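Local atomic coordinates of iron-sulfur cluster assembly scaffold protein NifU (Fervidobacterium islandicum, PDB entry 6A6F), a protein that probably serves the SUF system of a thermophilic bacterium as a zinc-binding scaffold or sulfur-handling protein in the assembly of iron-sulfur clusters. Residues N103-G106 with P107-N110; V71-E74 with Q75-K79; F45-G49 with D50-D54. One frame throughout, in Å; residues are numbered along the deposited sequence.

Contact 1 of 3, residues N103-G106 with P107-N110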
# COMPACT_ATOMS: atom_id res chain seq x y z
N ASN A 103 -2.74 -25.47 13.66
CA ASN A 103 -3.16 -24.91 14.94
C ASN A 103 -2.22 -23.84 15.42
O ASN A 103 -2.63 -22.97 16.13
CB ASN A 103 -3.24 -26.00 16.00
CG ASN A 103 -4.56 -26.74 15.96
OD1 ASN A 103 -5.43 -26.45 15.14
ND2 ASN A 103 -4.71 -27.70 16.85
N VAL A 104 -0.95 -23.95 15.09
CA VAL A 104 0.01 -22.91 15.41
C VAL A 104 -0.26 -21.66 14.53
O VAL A 104 -0.10 -20.55 14.99
CB VAL A 104 1.45 -23.42 15.18
CG1 VAL A 104 2.46 -22.29 15.23
CG2 VAL A 104 1.80 -24.49 16.21
N LEU A 105 -0.68 -21.85 13.28
CA LEU A 105 -0.79 -20.75 12.34
C LEU A 105 -2.04 -19.95 12.49
O LEU A 105 -2.02 -18.75 12.24
CB LEU A 105 -0.64 -21.22 10.89
CG LEU A 105 0.81 -21.61 10.59
CD1 LEU A 105 0.99 -21.88 9.09
CD2 LEU A 105 1.83 -20.57 11.11
N GLY A 106 -3.14 -20.61 12.84
CA GLY A 106 -4.44 -20.01 12.86
C GLY A 106 -4.78 -19.30 11.54
O GLY A 106 -4.70 -19.91 10.45
N PRO A 107 -5.16 -18.00 11.62
CA PRO A 107 -5.58 -17.28 10.40
C PRO A 107 -4.40 -17.03 9.42
O PRO A 107 -4.63 -16.61 8.31
CB PRO A 107 -6.15 -15.97 10.96
CG PRO A 107 -5.34 -15.72 12.17
CD PRO A 107 -5.19 -17.11 12.79
N ILE A 108 -3.16 -17.28 9.83
CA ILE A 108 -2.04 -17.15 8.94
C ILE A 108 -2.22 -18.14 7.77
O ILE A 108 -1.70 -17.91 6.66
CB ILE A 108 -0.70 -17.32 9.66
CG1 ILE A 108 -0.55 -16.29 10.77
CG2 ILE A 108 0.48 -17.21 8.69
CD1 ILE A 108 0.55 -16.63 11.76
N ILE A 109 -3.02 -19.19 7.99
CA ILE A 109 -3.38 -20.12 6.93
C ILE A 109 -4.09 -19.44 5.74
O ILE A 109 -4.09 -19.97 4.63
CB ILE A 109 -4.23 -21.31 7.44
CG1 ILE A 109 -4.20 -22.47 6.46
CG2 ILE A 109 -5.66 -20.95 7.70
CD1 ILE A 109 -2.86 -23.16 6.41
N ASN A 110 -4.65 -18.26 5.97
CA ASN A 110 -5.30 -17.54 4.87
C ASN A 110 -4.32 -17.13 3.75
O ASN A 110 -4.74 -16.91 2.65
CB ASN A 110 -6.14 -16.40 5.44
CG ASN A 110 -7.35 -16.92 6.20
OD1 ASN A 110 -8.08 -17.70 5.65
ND2 ASN A 110 -7.52 -16.56 7.46

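Contact 2 of 3, residues V71-E74 with Q75-K79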
# COMPACT_ATOMS: atom_id res chain seq x y z
N VAL A 71 -1.28 -9.41 10.14
CA VAL A 71 -1.76 -10.69 10.68
C VAL A 71 -0.68 -11.21 11.64
O VAL A 71 -1.01 -11.68 12.72
CB VAL A 71 -2.13 -11.69 9.59
CG1 VAL A 71 -2.43 -13.03 10.18
CG2 VAL A 71 -3.35 -11.18 8.81
N MET A 72 0.57 -11.05 11.28
CA MET A 72 1.67 -11.46 12.16
C MET A 72 1.57 -10.77 13.53
O MET A 72 1.65 -11.45 14.59
CB MET A 72 3.02 -11.18 11.54
CG MET A 72 4.20 -11.59 12.37
SD MET A 72 5.78 -11.03 11.73
CE MET A 72 5.84 -9.30 12.23
N ILE A 73 1.43 -9.44 13.50
CA ILE A 73 1.42 -8.67 14.74
C ILE A 73 0.27 -9.11 15.59
O ILE A 73 0.42 -9.34 16.78
CB ILE A 73 1.38 -7.13 14.45
CG1 ILE A 73 2.75 -6.76 13.87
CG2 ILE A 73 1.05 -6.33 15.73
CD1 ILE A 73 2.81 -5.35 13.31
N GLU A 74 -0.89 -9.20 14.98
CA GLU A 74 -2.10 -9.58 15.71
C GLU A 74 -1.91 -10.94 16.38
O GLU A 74 -2.43 -11.20 17.47
CB GLU A 74 -3.27 -9.59 14.74
CG GLU A 74 -4.57 -10.10 15.28
CD GLU A 74 -5.57 -10.29 14.14
OE1 GLU A 74 -5.54 -11.38 13.51
OE2 GLU A 74 -6.34 -9.34 13.88
N GLN A 75 -1.20 -11.84 15.72
CA GLN A 75 -1.05 -13.17 16.26
C GLN A 75 0.09 -13.27 17.29
O GLN A 75 0.02 -14.13 18.16
CB GLN A 75 -0.88 -14.19 15.14
CG GLN A 75 -2.12 -14.36 14.26
CD GLN A 75 -3.33 -14.78 15.08
OE1 GLN A 75 -4.37 -14.11 15.10
NE2 GLN A 75 -3.16 -15.82 15.84
N ILE A 76 1.14 -12.45 17.20
CA ILE A 76 2.27 -12.62 18.10
C ILE A 76 2.21 -11.83 19.38
O ILE A 76 2.95 -12.16 20.32
CB ILE A 76 3.64 -12.39 17.47
CG1 ILE A 76 3.88 -10.93 17.02
CG2 ILE A 76 3.88 -13.38 16.34
CD1 ILE A 76 5.19 -10.71 16.26
N ILE A 77 1.37 -10.79 19.43
CA ILE A 77 1.27 -10.00 20.63
C ILE A 77 0.76 -10.89 21.74
O ILE A 77 -0.25 -11.55 21.59
CB ILE A 77 0.38 -8.75 20.45
CG1 ILE A 77 1.18 -7.70 19.69
CG2 ILE A 77 -0.01 -8.13 21.78
CD1 ILE A 77 0.39 -6.43 19.40
N GLY A 78 1.45 -10.85 22.87
CA GLY A 78 1.08 -11.66 24.04
C GLY A 78 1.72 -13.04 24.04
O GLY A 78 1.59 -13.78 25.01
N LYS A 79 2.38 -13.43 22.97
CA LYS A 79 3.08 -14.72 22.96
C LYS A 79 4.50 -14.50 23.46
O LYS A 79 4.98 -13.36 23.55
CB LYS A 79 3.12 -15.26 21.54
CG LYS A 79 1.76 -15.42 20.84
CD LYS A 79 1.02 -16.68 21.23
CE LYS A 79 -0.06 -17.07 20.21
NZ LYS A 79 -1.15 -16.06 20.21

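Contact 3 of 3, residues F45-G49 with D50-D54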
# COMPACT_ATOMS: atom_id res chain seq x y z
N PHE A 45 9.35 -3.25 18.86
CA PHE A 45 8.91 -4.21 19.87
C PHE A 45 9.00 -3.64 21.29
O PHE A 45 9.96 -2.92 21.59
CB PHE A 45 9.79 -5.48 19.86
CG PHE A 45 9.74 -6.25 18.57
CD1 PHE A 45 10.55 -5.90 17.52
CD2 PHE A 45 8.92 -7.35 18.45
CE1 PHE A 45 10.52 -6.63 16.34
CE2 PHE A 45 8.87 -8.08 17.29
CZ PHE A 45 9.69 -7.72 16.24
N LEU A 46 8.02 -4.00 22.12
CA LEU A 46 8.16 -3.97 23.58
C LEU A 46 7.99 -5.40 24.06
O LEU A 46 7.04 -6.08 23.63
CB LEU A 46 7.09 -3.14 24.30
CG LEU A 46 7.13 -1.63 24.05
CD1 LEU A 46 5.89 -0.95 24.61
CD2 LEU A 46 8.35 -0.98 24.68
N PHE A 47 8.83 -5.76 25.04
CA PHE A 47 8.87 -7.07 25.68
C PHE A 47 8.75 -6.92 27.19
O PHE A 47 9.12 -5.88 27.76
CB PHE A 47 10.24 -7.75 25.45
CG PHE A 47 10.67 -7.84 23.99
CD1 PHE A 47 9.93 -8.52 23.09
CD2 PHE A 47 11.87 -7.32 23.59
CE1 PHE A 47 10.34 -8.64 21.75
CE2 PHE A 47 12.30 -7.42 22.27
CZ PHE A 47 11.54 -8.10 21.34
N ASP A 48 8.32 -8.00 27.84
CA ASP A 48 8.39 -8.14 29.27
C ASP A 48 9.03 -9.50 29.48
O ASP A 48 8.36 -10.55 29.49
CB ASP A 48 7.00 -8.08 29.90
CG ASP A 48 7.04 -8.19 31.43
OD1 ASP A 48 8.14 -8.19 32.01
OD2 ASP A 48 5.98 -8.26 32.05
N GLY A 49 10.34 -9.48 29.58
CA GLY A 49 11.11 -10.69 29.60
C GLY A 49 10.96 -11.34 28.26
O GLY A 49 11.38 -10.77 27.26
N ASP A 50 10.38 -12.54 28.24
CA ASP A 50 10.23 -13.27 26.99
C ASP A 50 8.90 -13.01 26.33
O ASP A 50 8.68 -13.47 25.22
CB ASP A 50 10.40 -14.76 27.17
CG ASP A 50 11.82 -15.13 27.47
OD1 ASP A 50 12.44 -14.43 28.32
OD2 ASP A 50 12.33 -16.11 26.87
N LYS A 51 8.00 -12.31 27.02
CA LYS A 51 6.68 -12.05 26.45
C LYS A 51 6.75 -10.81 25.51
O LYS A 51 7.36 -9.81 25.84
CB LYS A 51 5.63 -11.87 27.55
CG LYS A 51 4.24 -11.58 27.01
CD LYS A 51 3.15 -11.70 28.06
CE LYS A 51 1.92 -10.92 27.65
NZ LYS A 51 1.17 -10.42 28.83
N ILE A 52 6.08 -10.91 24.36
CA ILE A 52 5.98 -9.79 23.40
C ILE A 52 4.75 -9.01 23.85
O ILE A 52 3.65 -9.50 23.77
CB ILE A 52 5.78 -10.28 21.94
CG1 ILE A 52 6.99 -11.09 21.45
CG2 ILE A 52 5.55 -9.09 20.99
CD1 ILE A 52 6.71 -11.92 20.24
N VAL A 53 4.96 -7.81 24.34
CA VAL A 53 3.90 -6.99 24.89
C VAL A 53 3.25 -6.07 23.83
O VAL A 53 2.06 -5.86 23.85
CB VAL A 53 4.45 -6.09 26.01
CG1 VAL A 53 3.37 -5.18 26.55
CG2 VAL A 53 5.00 -6.95 27.13
N ASP A 54 4.07 -5.49 22.97
CA ASP A 54 3.56 -4.65 21.88
C ASP A 54 4.44 -4.73 20.66
O ASP A 54 5.65 -4.90 20.76
CB ASP A 54 3.43 -3.19 22.33
CG ASP A 54 2.44 -2.38 21.48
OD1 ASP A 54 1.92 -2.86 20.41
OD2 ASP A 54 2.16 -1.24 21.88
O HOH W 1 3.89 -9.45 30.35

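Contact 1 of 3, residues N103-G106 with P107-N110
Leu105 and Ile108 meet across the end of helix 102-105, where the chain breaks its helical path at Gly106 and carries on in 3-10 form through Pro107 to Asn110. Gly106 sits at phi 51° and psi -126°, and a beta carbon at this position would run into CD of Pro107; the positive phi and the proline that follows both suit a residue without a side chain. Two backbone bonds close the bend one after the other. Ile108 N donates a hydrogen bond to Leu105 O at 3.0 Å, and Ile109 N donates one to Gly106 O at 3.1 Å. Both span i to i+3. Pro107 N, having no hydrogen, offers Leu105 O nothing.

Among the side chains, Leu105 and Ile108 cross at about a right angle, touching through CB of Leu105 and CB of Ile108 at 4.1 Å. With CG1 anti to its carbonyl carbon (chi1 -59°), Ile108 lays the CG1 branch against the acceptor itself, CG1 lying 3.2 Å from Leu105 O. Ile109 does something similar one step on: its CG2 methyl comes to 3.1 Å from Gly106 O, so both bonded carbonyl oxygens have aliphatic carbon beside them.

The bend lies between three helices. Val104 and Leu105 rest on helix 81-95, the latter against Asn90, while Phe100 receives Leu105 and Ile109. Ile108 reaches Phe124 and Trp128 of helix 118-135, and together with Pro107 it also packs on helix 63-76.

Contact 2 of 3, residues V71-E74 with Q75-K79
Ile73 and Ile77, and Met72 and Ile76, are paired one turn apart at the C-terminal end of helix 63-76, where the carbonyls of the final turns find their donors. Val71 O takes Gln75 N at 3.0 Å, Met72 O takes Ile76 N at 2.8 Å, and Ile73 O takes Ile77 N at 3.2 Å. Met72 O and Ile73 O each have a second, weak donor three residues ahead, Gln75 N and Ile76 N respectively. In the last turn, Gln75 O accepts a hydrogen bond from the side chain of Lys79, four residues on, NZ to O 3.0 Å and nearly along the C=O axis; the lysine's positive charge would suit the negative end of the helix dipole.

The chain leaves helical angles at Ile77 and reverses in a type II beta turn from Ile76 to Lys79, closed by Lys79 N on Ile76 O at 3.0 Å. Gly78 takes the third position with phi 89°, where a side chain would jam against the preceding carbonyl oxygen. The backbones of Gly78 and Lys79 bond with Ile52 of strand 51-58. The Glu74 carboxylate is satisfied outside the turn, OE2 hydrogen-bonding to Tyr13 OH.

CG1 of Ile76 stands between its backbone N and carbonyl carbon (chi1 66°), which turns CD1 back to 4.1 Å from Met72 CG. Ile76 also packs on Leu131 of helix 118-135 and on Ala84 and Met87 of helix 81-95. An alanine here would lose the CD1 contact with Met72 and is likely to open a gap toward those two helices. On the neighbouring face, Ile73 CG2 packs at 3.7 Å on Ile77 CD1, both isoleucines also reaching Val55.

Contact 3 of 3, residues F45-G49 with D50-D54
Phe47 and Ile52 each carry the first side-chain branch anti to the carbonyl carbon (chi1 -54° and -63°), which lays them side by side, pointing the same way, with Phe47 CE1 4.2 Å from Ile52 CG1. Lys51 O lies in the plane of the Phe47 ring, at its edge.

The hairpin turns through a type II' beta turn from Asp48 to Lys51, with Gly49 at positive phi. Asp48 N bonds to Lys51 O at 2.9 Å, and Lys51 N returns to Asp48 O. Further from the turn a classic beta bulge sets Val53 and Asp54 both against Leu46, whose carbonyl O takes Val53 N at 2.8 Å and Asp54 N at 3.1 Å from one face of its plane. Val53 CG2 lies 3.6 Å from Asp48 CB. Asp48 and Lys51 are joined through a water, 2.9 Å from Asp48 OD2 but only weakly held by Lys51 NZ.

This is the exposed tip of strands 39-48 and 51-58. Phe45 and Phe47 face helix 118-135, through Leu131 and Leu135, Lys81 makes a cation-pi contact with Phe47, and Leu46 and Asp54 reach Ile23.

Overall arrangement
From the N terminus the chain first meets contact 3, which closes the hairpin between strands 39-48 and 51-58, then contact 2, where helix 63-76 ends in a turn, and last contact 1, the bend after helix 102-105. Each is local, and the three stand in series, with none nested or crossed. Contacts 3 and 2 are joined directly: Gly78 N probably bonds to Ile52 O and Ile52 N to Lys79 O, so the turn after the helix runs beside the edge strand. Contact 2 touches contact 1 through Val71 and Ile108. Contacts 1 and 3 do not meet, their centres about 22 Å apart; contact 2, the helix end with its following turn, stands between them.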